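Local coordinates for EAL/GGDEF domain protein (Methylococcus capsulatus, PDB 3ICL), which is of undetermined function but belongs to the GGDEF family of the nucleotide cyclase clan, with a mixed beta-sheet flanked by helices, at residues A[145-148]-A[149-152]; A[133-136]-A[137-141]. The protein carries 1 engineered substitution. All coordinates share one frame; numbering follows the deposited sequence.

Contact 1: residues A[145-148]-A[149-152]. With SO4 (sulfate ion), chain C.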
ATOM      1  N   ALA A 145       2.811  10.917   4.754  1.00 13.62           N
ATOM      2  CA  ALA A 145       3.003  10.118   5.963  1.00 14.15           C
ATOM      3  C   ALA A 145       3.979   8.981   5.658  1.00 12.35           C
ATOM      4  O   ALA A 145       4.823   8.628   6.482  1.00 17.53           O
ATOM      5  CB  ALA A 145       1.670   9.552   6.430  1.00 12.39           C
HETATM    6  N   MSE A 146       3.858   8.415   4.462  1.00 10.19           N
HETATM    7  CA  MSE A 146       4.725   7.323   4.036  1.00 12.68           C
HETATM    8  C   MSE A 146       6.195   7.746   4.065  1.00 16.50           C
HETATM    9  O   MSE A 146       7.020   7.098   4.708  1.00 19.65           O
HETATM   10  CB  MSE A 146       4.348   6.890   2.620  1.00 11.78           C
HETATM   11  CG  MSE A 146       5.064   5.642   2.132  1.00 15.64           C
HETATM   12 SE   MSE A 146       4.772   5.353   0.232  1.00 29.37          SE
HETATM   13  CE  MSE A 146       6.140   6.575  -0.427  1.00 19.59           C
ATOM     14  N   TYR A 147       6.521   8.831   3.362  1.00 18.73           N
ATOM     15  CA  TYR A 147       7.894   9.316   3.319  1.00 19.87           C
ATOM     16  C   TYR A 147       8.407   9.697   4.700  1.00 20.01           C
ATOM     17  O   TYR A 147       9.595   9.560   4.981  1.00 19.61           O
ATOM     18  CB  TYR A 147       8.015  10.503   2.354  1.00 22.73           C
ATOM     19  CG  TYR A 147       8.048  10.080   0.900  1.00 17.91           C
ATOM     20  CD1 TYR A 147       9.066   9.255   0.422  1.00 23.52           C
ATOM     21  CD2 TYR A 147       7.056  10.488   0.010  1.00 18.58           C
ATOM     22  CE1 TYR A 147       9.097   8.843  -0.906  1.00 25.29           C
ATOM     23  CE2 TYR A 147       7.076  10.084  -1.322  1.00 22.17           C
ATOM     24  CZ  TYR A 147       8.100   9.259  -1.771  1.00 25.32           C
ATOM     25  OH  TYR A 147       8.119   8.840  -3.079  1.00 24.83           O
ATOM     26  N   HIS A 148       7.519  10.178   5.564  1.00 21.37           N
ATOM     27  CA  HIS A 148       7.922  10.530   6.921  1.00 23.02           C
ATOM     28  C   HIS A 148       8.362   9.251   7.623  1.00 27.70           C
ATOM     29  O   HIS A 148       9.406   9.210   8.279  1.00 28.35           O
ATOM     30  CB  HIS A 148       6.756  11.169   7.682  1.00 26.46           C
ATOM     31  CG  HIS A 148       6.584  12.633   7.409  1.00 37.97           C
ATOM     32  ND1 HIS A 148       5.432  13.319   7.726  1.00 41.50           N
ATOM     33  CD2 HIS A 148       7.429  13.546   6.873  1.00 41.54           C
ATOM     34  CE1 HIS A 148       5.573  14.591   7.396  1.00 36.24           C
ATOM     35  NE2 HIS A 148       6.776  14.755   6.876  1.00 40.88           N
ATOM     36  N   ALA A 149       7.556   8.207   7.473  1.00 24.84           N
ATOM     37  CA  ALA A 149       7.853   6.917   8.076  1.00 25.07           C
ATOM     38  C   ALA A 149       9.200   6.418   7.560  1.00 25.19           C
ATOM     39  O   ALA A 149      10.083   6.070   8.339  1.00 30.53           O
ATOM     40  CB  ALA A 149       6.752   5.912   7.731  1.00 20.29           C
ATOM     41  N   LYS A 150       9.351   6.405   6.242  1.00 15.42           N
ATOM     42  CA  LYS A 150      10.580   5.948   5.602  1.00 20.40           C
ATOM     43  C   LYS A 150      11.815   6.681   6.119  1.00 26.03           C
ATOM     44  O   LYS A 150      12.901   6.108   6.196  1.00 24.94           O
ATOM     45  CB  LYS A 150      10.480   6.133   4.086  1.00 20.79           C
ATOM     46  CG  LYS A 150      11.649   5.544   3.313  1.00 28.88           C
ATOM     47  CD  LYS A 150      11.521   5.815   1.822  1.00 32.70           C
ATOM     48  CE  LYS A 150      12.717   5.276   1.066  1.00 38.37           C
ATOM     49  NZ  LYS A 150      12.758   5.780  -0.336  1.00 43.54           N
ATOM     50  N   SER A 151      11.651   7.949   6.473  1.00 29.71           N
ATOM     51  CA  SER A 151      12.772   8.738   6.961  1.00 31.26           C
ATOM     52  C   SER A 151      13.197   8.381   8.387  1.00 37.11           C
ATOM     53  O   SER A 151      14.350   8.590   8.756  1.00 44.74           O
ATOM     54  CB  SER A 151      12.439  10.232   6.891  1.00 33.27           C
ATOM     55  OG  SER A 151      11.529  10.589   7.914  1.00 37.25           O
ATOM     56  N   ARG A 152      12.301   7.802   9.137  1.00 29.19           N
ATOM     57  CA  ARG A 152      12.540   7.521  10.517  1.00 35.56           C
ATOM     58  C   ARG A 152      12.874   6.024  10.784  1.00 38.68           C
ATOM     59  O   ARG A 152      13.183   5.642  11.888  1.00 39.55           O
ATOM     60  CB  ARG A 152      11.384   8.043  11.348  1.00 41.26           C
ATOM     61  CG  ARG A 152      10.494   6.980  11.855  1.00 50.59           C
ATOM     62  CD  ARG A 152       9.640   7.359  13.051  1.00 60.70           C
ATOM     63  NE  ARG A 152       8.313   6.726  12.965  1.00 65.17           N
ATOM     64  CZ  ARG A 152       7.157   7.256  13.375  1.00 69.23           C
ATOM     65  NH1 ARG A 152       7.079   8.465  13.957  1.00 69.22           N
ATOM     66  NH2 ARG A 152       6.056   6.547  13.222  1.00 69.76           N
TER
HETATM   67  S   SO4 C 171      11.170   6.494  -3.613  1.00 50.39           S
HETATM   68  O1  SO4 C 171       9.855   7.055  -3.975  1.00 50.39           O
HETATM   69  O2  SO4 C 171      11.699   5.719  -4.754  1.00 60.32           O
HETATM   70  O3  SO4 C 171      12.099   7.594  -3.287  1.00 47.78           O
HETATM   71  O4  SO4 C 171      11.027   5.603  -2.443  1.00 43.81           O
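The K150 side chain leaves the helix with CG anti to the backbone N (chi1 -174°) and runs fully extended, while Y147, one turn earlier, has CG anti to the carbonyl carbon (chi1 -78°); these torsions send both side chains to the same sulfate ion. Y147 OH donates to sulfate O1 at 2.6 Å, the oxygen lying at the ring edge near its plane, and K150 NZ donates to sulfate O4 at 2.7 Å. The aliphatic part of K150 runs obliquely past the ring, with CD 4.5 Å from Y147 CD1. One ring face is covered by M146 CE, 3.5 Å above its centre, which probably restricts tilting toward that side. Further along, S151 OG turns back onto H148 O at 2.6 Å, a bond from a serine to the carbonyl one turn back, and R152 N reaches the same oxygen only weakly. K81 is a further hydrogen-bond donor to the sulfate, which probably came from the crystallisation liquor. M146 packs on F35 and D37 of strand 32-38, whereas H148, A149 and R152 touch Q158 of strand 156-159, placing this end of helix 135-152 against the central sheet.

Contact 2: residues A[133-136]-A[137-141]. With SO4 (sulfate ion), chain D.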
ATOM      1  N   GLU A 133     -10.486  15.186   2.285  1.00 36.64           N
ATOM      2  CA  GLU A 133     -11.824  14.886   1.795  1.00 52.91           C
ATOM      3  C   GLU A 133     -11.760  14.300   0.390  1.00 48.02           C
ATOM      4  O   GLU A 133     -12.335  13.244   0.127  1.00 53.20           O
ATOM      5  CB  GLU A 133     -12.687  16.150   1.787  1.00 68.63           C
ATOM      6  CG  GLU A 133     -13.327  16.481   3.128  1.00 81.64           C
ATOM      7  CD  GLU A 133     -14.343  15.435   3.566  1.00 91.68           C
ATOM      8  OE1 GLU A 133     -14.980  15.633   4.622  1.00 93.51           O
ATOM      9  OE2 GLU A 133     -14.505  14.415   2.859  1.00 93.36           O
ATOM     10  N   THR A 134     -11.052  14.983  -0.505  1.00 25.58           N
ATOM     11  CA  THR A 134     -10.919  14.521  -1.886  1.00 22.19           C
ATOM     12  C   THR A 134      -9.903  13.388  -1.981  1.00 19.94           C
ATOM     13  O   THR A 134      -9.060  13.229  -1.102  1.00 21.09           O
ATOM     14  CB  THR A 134     -10.438  15.649  -2.813  1.00 20.71           C
ATOM     15  OG1 THR A 134      -9.129  16.065  -2.406  1.00 18.34           O
ATOM     16  CG2 THR A 134     -11.386  16.837  -2.761  1.00 21.48           C
HETATM   17  N   MSE A 135      -9.976  12.609  -3.055  1.00 19.15           N
HETATM   18  CA  MSE A 135      -9.045  11.509  -3.233  1.00 27.50           C
HETATM   19  C   MSE A 135      -7.615  12.029  -3.402  1.00  6.15           C
HETATM   20  O   MSE A 135      -6.666  11.389  -2.947  1.00 21.80           O
HETATM   21  CB  MSE A 135      -9.435  10.646  -4.442  1.00 19.23           C
HETATM   22  CG  MSE A 135      -9.314  11.311  -5.803  1.00 31.90           C
HETATM   23 SE   MSE A 135      -9.500  10.018  -7.258  1.00 53.38          SE
HETATM   24  CE  MSE A 135      -7.629   9.626  -7.550  1.00 51.46           C
ATOM     25  N   GLU A 136      -7.466  13.183  -4.053  1.00 15.49           N
ATOM     26  CA  GLU A 136      -6.137  13.748  -4.255  1.00 19.79           C
ATOM     27  C   GLU A 136      -5.495  14.139  -2.927  1.00 19.04           C
ATOM     28  O   GLU A 136      -4.310  13.900  -2.709  1.00 19.59           O
ATOM     29  CB  GLU A 136      -6.176  14.983  -5.161  1.00 16.71           C
ATOM     30  CG  GLU A 136      -4.796  15.631  -5.288  1.00 15.24           C
ATOM     31  CD  GLU A 136      -4.784  16.897  -6.111  1.00 24.12           C
ATOM     32  OE1 GLU A 136      -3.761  17.618  -6.058  1.00 17.72           O
ATOM     33  OE2 GLU A 136      -5.784  17.173  -6.808  1.00 27.98           O
ATOM     34  N   GLN A 137      -6.277  14.749  -2.043  1.00 24.44           N
ATOM     35  CA  GLN A 137      -5.752  15.161  -0.749  1.00 25.78           C
ATOM     36  C   GLN A 137      -5.418  13.943   0.101  1.00 26.01           C
ATOM     37  O   GLN A 137      -4.389  13.912   0.776  1.00 16.58           O
ATOM     38  CB  GLN A 137      -6.765  16.031  -0.004  1.00 30.59           C
ATOM     39  CG  GLN A 137      -7.114  17.323  -0.706  1.00 43.05           C
ATOM     40  CD  GLN A 137      -8.112  18.153   0.077  1.00 58.58           C
ATOM     41  OE1 GLN A 137      -9.163  17.656   0.492  1.00 60.99           O
ATOM     42  NE2 GLN A 137      -7.792  19.427   0.279  1.00 62.41           N
ATOM     43  N   LEU A 138      -6.292  12.940   0.063  1.00 17.82           N
ATOM     44  CA  LEU A 138      -6.086  11.729   0.845  1.00 15.73           C
ATOM     45  C   LEU A 138      -4.803  11.014   0.422  1.00 13.74           C
ATOM     46  O   LEU A 138      -3.984  10.644   1.264  1.00 16.03           O
ATOM     47  CB  LEU A 138      -7.292  10.799   0.694  1.00 16.36           C
ATOM     48  CG  LEU A 138      -7.529   9.810   1.841  1.00 29.28           C
ATOM     49  CD1 LEU A 138      -7.788  10.571   3.143  1.00 20.40           C
ATOM     50  CD2 LEU A 138      -8.719   8.923   1.505  1.00 38.58           C
ATOM     51  N   LEU A 139      -4.634  10.829  -0.884  1.00 13.64           N
ATOM     52  CA  LEU A 139      -3.453  10.170  -1.432  1.00 14.50           C
ATOM     53  C   LEU A 139      -2.171  10.938  -1.111  1.00 14.85           C
ATOM     54  O   LEU A 139      -1.184  10.359  -0.655  1.00 14.47           O
ATOM     55  CB  LEU A 139      -3.597  10.028  -2.950  1.00 19.27           C
ATOM     56  CG  LEU A 139      -4.479   8.879  -3.438  1.00 23.30           C
ATOM     57  CD1 LEU A 139      -4.908   9.114  -4.881  1.00 17.11           C
ATOM     58  CD2 LEU A 139      -3.710   7.571  -3.290  1.00 23.30           C
ATOM     59  N   ARG A 140      -2.188  12.242  -1.360  1.00 18.09           N
ATOM     60  CA  ARG A 140      -1.028  13.078  -1.085  1.00 18.45           C
ATOM     61  C   ARG A 140      -0.671  13.046   0.392  1.00 13.25           C
ATOM     62  O   ARG A 140       0.506  13.045   0.753  1.00 16.81           O
ATOM     63  CB  ARG A 140      -1.301  14.516  -1.522  1.00 15.06           C
ATOM     64  CG  ARG A 140      -1.303  14.698  -3.030  1.00 19.46           C
ATOM     65  CD  ARG A 140      -1.693  16.113  -3.420  1.00 22.85           C
ATOM     66  NE  ARG A 140      -0.811  17.113  -2.822  1.00 22.43           N
ATOM     67  CZ  ARG A 140      -0.952  18.424  -2.995  1.00 26.13           C
ATOM     68  NH1 ARG A 140      -1.942  18.886  -3.750  1.00 23.80           N
ATOM     69  NH2 ARG A 140      -0.107  19.271  -2.421  1.00 29.78           N
ATOM     70  N   ASN A 141      -1.682  13.012   1.250  1.00 15.32           N
ATOM     71  CA  ASN A 141      -1.426  12.987   2.683  1.00 15.93           C
ATOM     72  C   ASN A 141      -0.895  11.617   3.118  1.00 17.03           C
ATOM     73  O   ASN A 141      -0.004  11.534   3.963  1.00 16.60           O
ATOM     74  CB  ASN A 141      -2.697  13.378   3.451  1.00 14.03           C
ATOM     75  CG  ASN A 141      -3.000  14.869   3.359  1.00 20.86           C
ATOM     76  OD1 ASN A 141      -4.093  15.316   3.705  1.00 28.73           O
ATOM     77  ND2 ASN A 141      -2.025  15.646   2.897  1.00 13.70           N
TER
HETATM   78  S   SO4 D 172      -1.738  22.606  -3.603  1.00 44.52           S
HETATM   79  O1  SO4 D 172      -1.766  22.014  -2.255  1.00 46.41           O
HETATM   80  O2  SO4 D 172      -2.077  21.586  -4.615  1.00 39.42           O
HETATM   81  O3  SO4 D 172      -2.712  23.711  -3.678  1.00 41.15           O
HETATM   82  O4  SO4 D 172      -0.381  23.126  -3.866  1.00 50.21           O
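A capping box opens helix 135-152, with T134 at the N-cap and Q137 as its partner. T134 OG1 accepts from Q137 N at 3.2 Å with an N-H...O angle of 158°. Its chi1 of 63° sets OG1 between the backbone N and the carbonyl carbon, facing the first turn. In return Q137 extends its side chain back across T134, and OE1 receives weak bonds from two successive backbone N-H groups, T134 N at 3.4 Å and E133 N at 3.3 Å. Overlapping the box, E136 and R140 run alongside each other in the same direction in a salt bridge: R140 NH1 to E136 OE1 is 3.2 Å, on the anti side of the carboxylate and 32° out of its plane. R140 also grips a sulfate ion at the guanidinium edge, NH1 to sulfate O2 at 2.8 Å and NH2 to sulfate O1 at 3.2 Å, so NH1 serves two anions. On the apolar side M135 CE meets L139 CD1 at 3.8 Å; M135 packs on helix 10-23, and L139 on strand 32-38. Reciprocal side-chain-to-backbone bonding between N-cap and the residue three later, the return bond weak here, marks a capped helix N-terminus, overlapped by an i to i+4 salt bridge.

Both contacts belong to helix 135-152, the crossover of the beta-alpha-beta unit formed with strands 121-127 and 156-159. Contact 2 comes first along the chain, at the helix start, and contact 1 lies toward the other end, their centres about 17 Å apart. The helical backbone runs straight on from one to the next (N141 O to A145 N 3.0 Å), with no other touch between them. Strand 32-38 is a common neighbour: contact 2 meets it through L33 and F35, contact 1 through F35 and D37, evidence that the helix runs along the mixed sheet. Their remaining surroundings differ, helix 10-23 beside contact 2 and strand 156-159 beside contact 1. Each holds its own sulfate ion.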